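Local structure of catalase (Bacillus pumilus, 4QOL) at residues Thr77-Ala80 with Phe81-Glu84; Ile382-Pro386 with Asn387-Asp391; Gln438-Ile441 with Lys442-Ala446. The protein catalyses the dismutation of hydrogen peroxide to water and oxygen at a haem centre and shows peroxidase-like reactivity toward phenolic substrates. All coordinates share one frame; numbering follows the deposited sequence.

Each of the three contacts is local, made between adjoining segments, so none closes a long loop; they follow one another in series and neither nest nor cross. Interaction 1 (77-84) shapes the connection between strands 60-69 and 88-96, which pair antiparallel in the main sheet. Interaction 2 (382-391) folds part of the long loop between helix 331-348 and strand 411-412 and presents it to two other subunits. Interaction 3 (438-446) spans about two and a half turns of helix 434-448, among the C-terminal helices. Centres of interactions 1 and 2 are about 31 Å apart, whereas interaction 3 lies across the chain's centre from both, about 64 Å from interaction 2, centre to centre.

Interaction 1. Residues Thr77-Ala80 with Phe81-Glu84; sequences TRAA and FLSE
Ser-83 keeps OG between its own backbone N and carbonyl carbon (chi1 60°), which folds the hydroxyl back onto Ala-80 O at 2.9 Å, while Leu-82, with CG beside its backbone N (chi1 -60°), places CD1 against Thr-77 CG2. The Ser-83 hydroxyl donates in the plane of the Ala-80 carbonyl; Ser-83 N reaches that same Ala-80 O at 3.2 Å, but from above the plane. Lys-87 NZ bonds both Ala-80 O and Ser-83 OG, so the carbonyl oxygen has three donors. One residue earlier, Leu-82 N donates to Ala-79 O at 3.1 Å. These successive bonds from residue i+3 back to i mark a 3-10 turn, set in the connection between strands 60-69 and 88-96 of the antiparallel barrel characteristic of catalases. It is preceded by an ST turn, in which Thr-77 OG1 accepts from Ala-79 N at 3.1 Å and also bonds Gly-324 O. On the apolar side, Leu-82 CD1 meets Thr-77 CG2 at 4.1 Å, and Leu-82 CG stands over the centre of the Phe-81 ring. Ala-79 CB approaches that ring at CE1 (4.3 Å). Ile-325 of strand 325-327 touches Thr-77, Ala-79 and Phe-81, and the Phe-81 ring also meets Phe-118 and Tyr-125.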
ATOM      1  N   THR A  77     -13.366   3.933  39.936  1.00 20.69           N
ATOM      2  CA  THR A  77     -12.890   3.101  38.834  1.00 18.92           C
ATOM      3  C   THR A  77     -11.822   2.129  39.257  1.00 17.91           C
ATOM      4  O   THR A  77     -10.977   2.443  40.071  1.00 17.53           O
ATOM      5  CB  THR A  77     -12.299   3.984  37.700  1.00 18.76           C
ATOM      6  OG1 THR A  77     -11.823   3.138  36.635  1.00 18.03           O
ATOM      7  CG2 THR A  77     -11.215   4.917  38.193  1.00 19.61           C
ATOM      8  N   ARG A  78     -11.897   0.928  38.692  1.00 18.13           N
ATOM      9  CA  ARG A  78     -10.913  -0.113  38.942  1.00 19.60           C
ATOM     10  C   ARG A  78      -9.661   0.067  38.084  1.00 19.73           C
ATOM     11  O   ARG A  78      -8.779  -0.779  38.114  1.00 19.52           O
ATOM     12  CB  ARG A  78     -11.498  -1.544  38.728  1.00 22.48           C
ATOM     13  CG  ARG A  78     -11.884  -1.919  37.277  1.00 23.82           C
ATOM     14  CD  ARG A  78     -12.455  -3.344  37.090  1.00 28.24           C
ATOM     15  NE  ARG A  78     -11.346  -4.274  36.914  1.00 33.87           N
ATOM     16  CZ  ARG A  78     -11.380  -5.457  36.304  1.00 37.57           C
ATOM     17  NH1 ARG A  78     -12.479  -5.911  35.731  1.00 38.71           N
ATOM     18  NH2 ARG A  78     -10.253  -6.178  36.250  1.00 39.11           N
ATOM     19  N   ALA A  79      -9.571   1.161  37.334  1.00 18.11           N
ATOM     20  CA  ALA A  79      -8.411   1.384  36.459  1.00 21.49           C
ATOM     21  C   ALA A  79      -7.124   1.280  37.269  1.00 21.40           C
ATOM     22  O   ALA A  79      -6.892   2.015  38.246  1.00 20.62           O
ATOM     23  CB  ALA A  79      -8.527   2.724  35.778  1.00 22.03           C
ATOM     24  N   ALA A  80      -6.251   0.386  36.821  1.00 20.69           N
ATOM     25  CA  ALA A  80      -5.021   0.118  37.550  1.00 19.72           C
ATOM     26  C   ALA A  80      -4.142   1.367  37.694  1.00 20.12           C
ATOM     27  O   ALA A  80      -3.602   1.622  38.791  1.00 19.14           O
ATOM     28  CB  ALA A  80      -4.246  -1.015  36.880  1.00 21.32           C
ATOM     29  N   PHE A  81      -3.981   2.150  36.613  1.00 17.32           N
ATOM     30  CA  PHE A  81      -3.092   3.300  36.688  1.00 18.77           C
ATOM     31  C   PHE A  81      -3.574   4.393  37.645  1.00 18.99           C
ATOM     32  O   PHE A  81      -2.787   5.281  38.010  1.00 20.37           O
ATOM     33  CB  PHE A  81      -2.732   3.891  35.278  1.00 18.02           C
ATOM     34  CG  PHE A  81      -3.766   4.842  34.713  1.00 18.78           C
ATOM     35  CD1 PHE A  81      -4.929   4.371  34.121  1.00 17.97           C
ATOM     36  CD2 PHE A  81      -3.549   6.210  34.742  1.00 19.88           C
ATOM     37  CE1 PHE A  81      -5.842   5.240  33.579  1.00 19.73           C
ATOM     38  CE2 PHE A  81      -4.437   7.092  34.152  1.00 20.34           C
ATOM     39  CZ  PHE A  81      -5.609   6.598  33.606  1.00 20.78           C
ATOM     40  N   LEU A  82      -4.837   4.338  38.064  1.00 20.31           N
ATOM     41  CA  LEU A  82      -5.389   5.345  39.017  1.00 19.41           C
ATOM     42  C   LEU A  82      -5.555   4.834  40.439  1.00 20.57           C
ATOM     43  O   LEU A  82      -6.215   5.475  41.265  1.00 20.33           O
ATOM     44  CB  LEU A  82      -6.722   5.885  38.490  1.00 20.95           C
ATOM     45  CG  LEU A  82      -6.672   6.583  37.103  1.00 20.72           C
ATOM     46  CD1 LEU A  82      -8.062   7.004  36.634  1.00 22.61           C
ATOM     47  CD2 LEU A  82      -5.769   7.799  37.205  1.00 23.03           C
ATOM     48  N   SER A  83      -4.955   3.706  40.747  1.00 21.42           N
ATOM     49  CA  SER A  83      -5.413   2.903  41.936  1.00 22.29           C
ATOM     50  C   SER A  83      -4.822   3.372  43.239  1.00 23.59           C
ATOM     51  O   SER A  83      -5.293   2.982  44.337  1.00 27.30           O
ATOM     52  CB  SER A  83      -5.105   1.429  41.786  1.00 21.65           C
ATOM     53  OG  SER A  83      -3.696   1.173  41.648  1.00 23.33           O
ATOM     54  N   GLU A  84      -3.748   4.120  43.171  1.00 23.70           N
ATOM     55  CA  GLU A  84      -3.182   4.554  44.418  1.00 26.39           C
ATOM     56  C   GLU A  84      -2.361   5.804  44.302  1.00 23.91           C
ATOM     57  O   GLU A  84      -1.702   6.091  43.261  1.00 24.87           O
ATOM     58  CB  GLU A  84      -2.407   3.438  45.108  1.00 31.54           C
ATOM     59  CG  GLU A  84      -1.436   2.583  44.338  1.00 39.15           C
ATOM     60  CD  GLU A  84      -0.462   1.786  45.299  1.00 50.47           C
ATOM     61  OE1 GLU A  84      -0.782   1.633  46.539  1.00 57.73           O
ATOM     62  OE2 GLU A  84       0.634   1.280  44.864  1.00 55.32           O
TER

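Interaction 2. Residues Ile382-Pro386 with Asn387-Asp391; sequences INYEP and NRYDD
Asn-387 reaches back into the preceding segment, its CB lying 3.6 Å from Tyr-384 CE1, obliquely to the ring. With CG between the backbone N and the carbonyl carbon (chi1 57°), the amide is brought over the chain it has just left, its plane 86° from that of the Tyr-384 ring. CG of Asn-387 then rests 3.8 Å from Ile-382 CG2. At the tip the branches divide. ND2 donates to Tyr-384 O at 2.8 Å in a nearly straight bond (163°) that lies in both the carbonyl plane and the amide plane. OD1 accepts from Tyr-389 N at 3.0 Å on a lone pair, which makes an Asx turn, and it also bonds Lys-394 NZ.

The chain bends through a cis peptide bond before Pro-386, and a water ties the backbone N of Asn-387 (3.0 Å) to Glu-385 OE1. Beyond the amide, Ile-382 and Tyr-389 cross at about a right angle, CD1 of the isoleucine coming within 3.5 Å of CE2 of the ring. A second water donates to Tyr-384 OH at 2.8 Å and also bonds Tyr-389 OH, spanning the two phenols.

The folded loop faces two other subunits. Tyr-384 OH bonds Asp-166 of the second, where Arg-388 makes a salt bridge with Asp-162, and Glu-385 OE2 bonds Gln-21 and Asn-20 of the third. With acceptor and donor ends both matched, the orientation of the buried Asn-387 amide is well determined: a flip would set OD1 against Tyr-384 O and ND2 against Tyr-389 N. The ammonium group of Lys-394 at OD1 probably polarises the amide and strengthens ND2 as a donor to Tyr-384 O.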
ATOM      1  N   ILE A 382       0.491 -22.988  17.131  1.00 15.54           N
ATOM      2  CA  ILE A 382      -0.886 -22.825  17.644  1.00 16.21           C
ATOM      3  C   ILE A 382      -1.234 -21.339  17.542  1.00 17.02           C
ATOM      4  O   ILE A 382      -0.713 -20.478  18.270  1.00 16.23           O
ATOM      5  CB  ILE A 382      -1.037 -23.346  19.106  1.00 18.13           C
ATOM      6  CG1 ILE A 382      -0.470 -24.747  19.253  1.00 18.66           C
ATOM      7  CG2 ILE A 382      -2.493 -23.328  19.567  1.00 18.22           C
ATOM      8  CD1 ILE A 382      -1.057 -25.738  18.307  1.00 17.85           C
ATOM      9  N   ASN A 383      -2.143 -21.074  16.612  1.00 15.00           N
ATOM     10  CA  ASN A 383      -2.626 -19.731  16.359  1.00 15.32           C
ATOM     11  C   ASN A 383      -4.134 -19.656  16.322  1.00 15.02           C
ATOM     12  O   ASN A 383      -4.732 -18.924  15.562  1.00 15.02           O
ATOM     13  CB  ASN A 383      -2.011 -19.276  15.006  1.00 15.57           C
ATOM     14  CG  ASN A 383      -2.420 -20.158  13.860  1.00 14.58           C
ATOM     15  OD1 ASN A 383      -3.066 -21.124  14.024  1.00 15.17           O
ATOM     16  ND2 ASN A 383      -1.994 -19.805  12.640  1.00 14.62           N
ATOM     17  N   TYR A 384      -4.742 -20.527  17.126  1.00 15.40           N
ATOM     18  CA  TYR A 384      -6.201 -20.713  17.140  1.00 14.72           C
ATOM     19  C   TYR A 384      -6.589 -21.043  18.595  1.00 15.56           C
ATOM     20  O   TYR A 384      -5.813 -21.637  19.336  1.00 16.79           O
ATOM     21  CB  TYR A 384      -6.681 -21.796  16.143  1.00 13.80           C
ATOM     22  CG  TYR A 384      -6.199 -23.196  16.538  1.00 14.53           C
ATOM     23  CD1 TYR A 384      -6.901 -23.936  17.452  1.00 15.14           C
ATOM     24  CD2 TYR A 384      -5.002 -23.690  16.031  1.00 14.33           C
ATOM     25  CE1 TYR A 384      -6.407 -25.169  17.830  1.00 15.90           C
ATOM     26  CE2 TYR A 384      -4.499 -24.918  16.388  1.00 15.98           C
ATOM     27  CZ  TYR A 384      -5.222 -25.652  17.338  1.00 15.59           C
ATOM     28  OH  TYR A 384      -4.727 -26.882  17.749  1.00 16.56           O
ATOM     29  N   GLU A 385      -7.754 -20.592  18.992  1.00 15.75           N
ATOM     30  CA  GLU A 385      -8.335 -20.858  20.316  1.00 16.30           C
ATOM     31  C   GLU A 385      -9.815 -21.006  20.063  1.00 16.72           C
ATOM     32  O   GLU A 385     -10.402 -20.199  19.370  1.00 17.07           O
ATOM     33  CB  GLU A 385      -8.081 -19.650  21.242  1.00 16.30           C
ATOM     34  CG  GLU A 385      -8.336 -19.819  22.743  1.00 18.00           C
ATOM     35  CD  GLU A 385      -9.781 -19.760  23.158  1.00 18.43           C
ATOM     36  OE1 GLU A 385     -10.138 -20.522  24.139  1.00 18.01           O
ATOM     37  OE2 GLU A 385     -10.576 -18.987  22.588  1.00 18.75           O
ATOM     38  N   PRO A 386     -10.464 -21.971  20.714  1.00 16.42           N
ATOM     39  CA  PRO A 386      -9.910 -22.907  21.751  1.00 16.71           C
ATOM     40  C   PRO A 386      -8.915 -23.943  21.214  1.00 17.28           C
ATOM     41  O   PRO A 386      -8.954 -24.296  20.030  1.00 17.03           O
ATOM     42  CB  PRO A 386     -11.156 -23.585  22.262  1.00 16.51           C
ATOM     43  CG  PRO A 386     -12.074 -23.585  21.142  1.00 16.30           C
ATOM     44  CD  PRO A 386     -11.913 -22.218  20.510  1.00 16.40           C
ATOM     45  N   ASN A 387      -8.014 -24.325  22.085  1.00 17.81           N
ATOM     46  CA  ASN A 387      -7.055 -25.351  21.803  1.00 18.77           C
ATOM     47  C   ASN A 387      -6.833 -26.206  23.036  1.00 19.91           C
ATOM     48  O   ASN A 387      -7.280 -25.862  24.129  1.00 19.18           O
ATOM     49  CB  ASN A 387      -5.737 -24.767  21.306  1.00 19.85           C
ATOM     50  CG  ASN A 387      -5.144 -23.802  22.278  1.00 20.46           C
ATOM     51  OD1 ASN A 387      -4.659 -24.208  23.323  1.00 19.03           O
ATOM     52  ND2 ASN A 387      -5.177 -22.509  21.956  1.00 18.59           N
ATOM     53  N   ARG A 388      -6.114 -27.309  22.831  1.00 19.28           N
ATOM     54  CA  ARG A 388      -5.944 -28.313  23.920  1.00 20.18           C
ATOM     55  C   ARG A 388      -4.790 -27.987  24.854  1.00 21.38           C
ATOM     56  O   ARG A 388      -4.484 -28.794  25.756  1.00 23.35           O
ATOM     57  CB  ARG A 388      -5.732 -29.695  23.338  1.00 22.45           C
ATOM     58  CG  ARG A 388      -4.434 -29.892  22.548  1.00 25.38           C
ATOM     59  CD  ARG A 388      -4.154 -31.350  22.218  1.00 29.76           C
ATOM     60  NE  ARG A 388      -4.880 -31.689  21.051  1.00 33.17           N
ATOM     61  CZ  ARG A 388      -4.356 -31.828  19.843  1.00 34.21           C
ATOM     62  NH1 ARG A 388      -3.045 -31.783  19.657  1.00 37.85           N
ATOM     63  NH2 ARG A 388      -5.171 -32.078  18.825  1.00 34.75           N
ATOM     64  N   TYR A 389      -4.118 -26.858  24.669  1.00 23.18           N
ATOM     65  CA  TYR A 389      -2.859 -26.590  25.346  1.00 24.42           C
ATOM     66  C   TYR A 389      -3.025 -25.583  26.468  1.00 27.59           C
ATOM     67  O   TYR A 389      -3.349 -24.403  26.232  1.00 25.49           O
ATOM     68  CB  TYR A 389      -1.813 -26.039  24.333  1.00 24.63           C
ATOM     69  CG  TYR A 389      -1.632 -26.940  23.147  1.00 26.44           C
ATOM     70  CD1 TYR A 389      -0.724 -27.993  23.154  1.00 30.14           C
ATOM     71  CD2 TYR A 389      -2.408 -26.766  22.022  1.00 26.07           C
ATOM     72  CE1 TYR A 389      -0.577 -28.843  22.046  1.00 28.85           C
ATOM     73  CE2 TYR A 389      -2.310 -27.633  20.951  1.00 27.53           C
ATOM     74  CZ  TYR A 389      -1.380 -28.644  20.947  1.00 26.76           C
ATOM     75  OH  TYR A 389      -1.347 -29.438  19.825  1.00 27.60           O
ATOM     76  N   ASP A 390      -2.725 -26.000  27.689  1.00 26.37           N
ATOM     77  CA  ASP A 390      -2.987 -25.165  28.845  1.00 30.95           C
ATOM     78  C   ASP A 390      -2.088 -23.928  28.962  1.00 30.81           C
ATOM     79  O   ASP A 390      -2.474 -22.918  29.575  1.00 31.88           O
ATOM     80  CB  ASP A 390      -2.846 -26.000  30.113  1.00 33.75           C
ATOM     81  CG  ASP A 390      -3.990 -26.955  30.295  1.00 39.91           C
ATOM     82  OD1 ASP A 390      -5.015 -26.827  29.609  1.00 34.57           O
ATOM     83  OD2 ASP A 390      -3.869 -27.850  31.173  1.00 47.54           O
ATOM     84  N   ASP A 391      -0.914 -24.032  28.346  1.00 30.13           N
ATOM     85  CA  ASP A 391       0.100 -23.004  28.344  1.00 30.88           C
ATOM     86  C   ASP A 391      -0.142 -21.927  27.288  1.00 27.80           C
ATOM     87  O   ASP A 391       0.469 -20.872  27.364  1.00 29.69           O
ATOM     88  CB  ASP A 391       1.455 -23.654  28.053  1.00 36.40           C
ATOM     89  CG  ASP A 391       1.411 -24.520  26.757  1.00 39.98           C
ATOM     90  OD1 ASP A 391       0.776 -25.599  26.827  1.00 40.09           O
ATOM     91  OD2 ASP A 391       1.940 -24.102  25.675  1.00 50.55           O
TER
HETATM   92  O   HOH W   1      -2.785 -28.861  17.415  1.00 21.92           O
HETATM   93  O   HOH W   2      -8.511 -22.905  24.723  1.00 20.98           O

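Interaction 3. Residues Gln438-Ile441 with Lys442-Ala446; sequences QALI and KNLTA
Gln-438 O accepts from Lys-442 N at 3.0 Å, the first of four successive alpha-helical bonds that join the segments. The Lys-442 side chain leaves from beside this carbonyl and runs outward, where NZ forms a salt bridge with Glu-230.

Ala-439 O takes Asn-443 N at 2.8 Å. The Asn-443 side chain folds back along the helix, with CG beside its own backbone N (chi1 -66°) and only 3.0 Å from Ala-439 O. ND2 is badly angled for that oxygen and instead bonds Phe-182 O and Asp-184 OD1. A leucine in place of Asn-443 would keep comparable bulk but have no side-chain N-H to offer, and would probably leave Phe-182 O and Asp-184 OD1 without the donor that links them to this helix.

Leu-440 O accepts from Leu-444 N at 2.9 Å, and the two leucine side chains run alongside each other in the same direction, with Leu-440 CD1 and Leu-444 CD1 3.7 Å apart. Both also touch Phe-182.

Ile-441 O has two donors in Thr-445, the backbone N at 2.9 Å and OG1 at 2.7 Å. They reach the oxygen from opposite faces of the carbonyl plane, OG1 lying 37° out of it. Thr-445 OG1 sits beside its own backbone N (chi1 -61°), which brings it back onto the preceding turn; the same hydroxyl also hydrogen-bonds Ser-477 OG.

Within the C-terminal helical region, helix 434-448 is packed against helix 468-478, where Leu-440, Ile-441 and Thr-445 touch Tyr-470, Ser-477 and Leu-474 respectively, while Asn-443 and Ala-446 touch Met-229 of helix 229-236.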
ATOM      1  N   GLN A 438     -16.400  41.276  23.117  1.00 24.39           N
ATOM      2  CA  GLN A 438     -16.014  42.133  21.975  1.00 28.55           C
ATOM      3  C   GLN A 438     -15.108  41.364  21.006  1.00 24.68           C
ATOM      4  O   GLN A 438     -15.250  41.474  19.792  1.00 23.52           O
ATOM      5  CB  GLN A 438     -15.339  43.444  22.445  1.00 35.33           C
ATOM      6  CG  GLN A 438     -16.380  44.452  22.954  1.00 42.84           C
ATOM      7  CD  GLN A 438     -15.797  45.819  23.350  1.00 48.13           C
ATOM      8  OE1 GLN A 438     -14.759  46.238  22.838  1.00 54.04           O
ATOM      9  NE2 GLN A 438     -16.475  46.515  24.261  1.00 50.29           N
ATOM     10  N   ALA A 439     -14.218  40.564  21.556  1.00 22.38           N
ATOM     11  CA  ALA A 439     -13.284  39.796  20.725  1.00 21.63           C
ATOM     12  C   ALA A 439     -14.082  38.715  19.905  1.00 19.73           C
ATOM     13  O   ALA A 439     -13.836  38.486  18.731  1.00 18.91           O
ATOM     14  CB  ALA A 439     -12.209  39.174  21.596  1.00 22.41           C
ATOM     15  N   LEU A 440     -15.014  38.054  20.561  1.00 19.27           N
ATOM     16  CA  LEU A 440     -15.878  37.053  19.921  1.00 18.46           C
ATOM     17  C   LEU A 440     -16.588  37.695  18.737  1.00 19.68           C
ATOM     18  O   LEU A 440     -16.629  37.137  17.634  1.00 19.17           O
ATOM     19  CB  LEU A 440     -16.935  36.554  20.904  1.00 19.18           C
ATOM     20  CG  LEU A 440     -18.045  35.622  20.400  1.00 19.93           C
ATOM     21  CD1 LEU A 440     -17.536  34.310  19.775  1.00 19.24           C
ATOM     22  CD2 LEU A 440     -18.978  35.290  21.518  1.00 20.41           C
ATOM     23  N   ILE A 441     -17.209  38.850  18.980  1.00 19.24           N
ATOM     24  CA  ILE A 441     -17.996  39.489  17.907  1.00 18.91           C
ATOM     25  C   ILE A 441     -17.068  39.928  16.761  1.00 19.31           C
ATOM     26  O   ILE A 441     -17.389  39.759  15.595  1.00 19.37           O
ATOM     27  CB  ILE A 441     -18.795  40.709  18.452  1.00 22.01           C
ATOM     28  CG1 ILE A 441     -19.846  40.252  19.469  1.00 21.83           C
ATOM     29  CG2 ILE A 441     -19.432  41.490  17.315  1.00 23.08           C
ATOM     30  CD1 ILE A 441     -20.891  39.299  18.897  1.00 22.71           C
ATOM     31  N   LYS A 442     -15.909  40.447  17.106  1.00 20.49           N
ATOM     32  CA  LYS A 442     -14.891  40.835  16.116  1.00 20.81           C
ATOM     33  C   LYS A 442     -14.439  39.624  15.257  1.00 19.36           C
ATOM     34  O   LYS A 442     -14.341  39.693  14.054  1.00 19.70           O
ATOM     35  CB  LYS A 442     -13.694  41.387  16.893  1.00 22.40           C
ATOM     36  CG  LYS A 442     -12.475  41.723  16.048  1.00 27.65           C
ATOM     37  CD  LYS A 442     -11.284  42.009  16.951  1.00 29.45           C
ATOM     38  CE  LYS A 442     -10.201  42.761  16.184  1.00 37.02           C
ATOM     39  NZ  LYS A 442      -9.443  41.859  15.267  1.00 40.88           N
ATOM     40  N   ASN A 443     -14.183  38.492  15.936  1.00 20.00           N
ATOM     41  CA  ASN A 443     -13.654  37.288  15.234  1.00 18.35           C
ATOM     42  C   ASN A 443     -14.717  36.660  14.345  1.00 17.79           C
ATOM     43  O   ASN A 443     -14.465  36.306  13.203  1.00 18.12           O
ATOM     44  CB  ASN A 443     -13.196  36.268  16.255  1.00 20.47           C
ATOM     45  CG  ASN A 443     -12.014  36.728  17.072  1.00 19.62           C
ATOM     46  OD1 ASN A 443     -11.262  37.609  16.659  1.00 22.11           O
ATOM     47  ND2 ASN A 443     -11.798  36.070  18.225  1.00 18.17           N
ATOM     48  N   LEU A 444     -15.959  36.644  14.842  1.00 16.95           N
ATOM     49  CA  LEU A 444     -17.099  36.187  14.029  1.00 17.54           C
ATOM     50  C   LEU A 444     -17.367  37.068  12.846  1.00 17.59           C
ATOM     51  O   LEU A 444     -17.603  36.605  11.756  1.00 19.00           O
ATOM     52  CB  LEU A 444     -18.369  36.059  14.867  1.00 18.76           C
ATOM     53  CG  LEU A 444     -18.433  34.876  15.838  1.00 17.51           C
ATOM     54  CD1 LEU A 444     -19.605  35.075  16.767  1.00 17.11           C
ATOM     55  CD2 LEU A 444     -18.574  33.533  15.126  1.00 19.20           C
ATOM     56  N   THR A 445     -17.315  38.388  13.064  1.00 19.06           N
ATOM     57  CA  THR A 445     -17.578  39.323  11.974  1.00 17.93           C
ATOM     58  C   THR A 445     -16.571  39.173  10.845  1.00 17.77           C
ATOM     59  O   THR A 445     -16.931  39.155   9.649  1.00 18.39           O
ATOM     60  CB  THR A 445     -17.585  40.799  12.533  1.00 20.00           C
ATOM     61  OG1 THR A 445     -18.632  40.943  13.512  1.00 19.10           O
ATOM     62  CG2 THR A 445     -17.738  41.798  11.439  1.00 20.91           C
ATOM     63  N   ALA A 446     -15.310  39.058  11.193  1.00 17.47           N
ATOM     64  CA  ALA A 446     -14.264  38.909  10.194  1.00 17.90           C
ATOM     65  C   ALA A 446     -14.454  37.639   9.367  1.00 18.24           C
ATOM     66  O   ALA A 446     -14.104  37.592   8.209  1.00 21.81           O
ATOM     67  CB  ALA A 446     -12.892  38.909  10.841  1.00 18.83           C
TER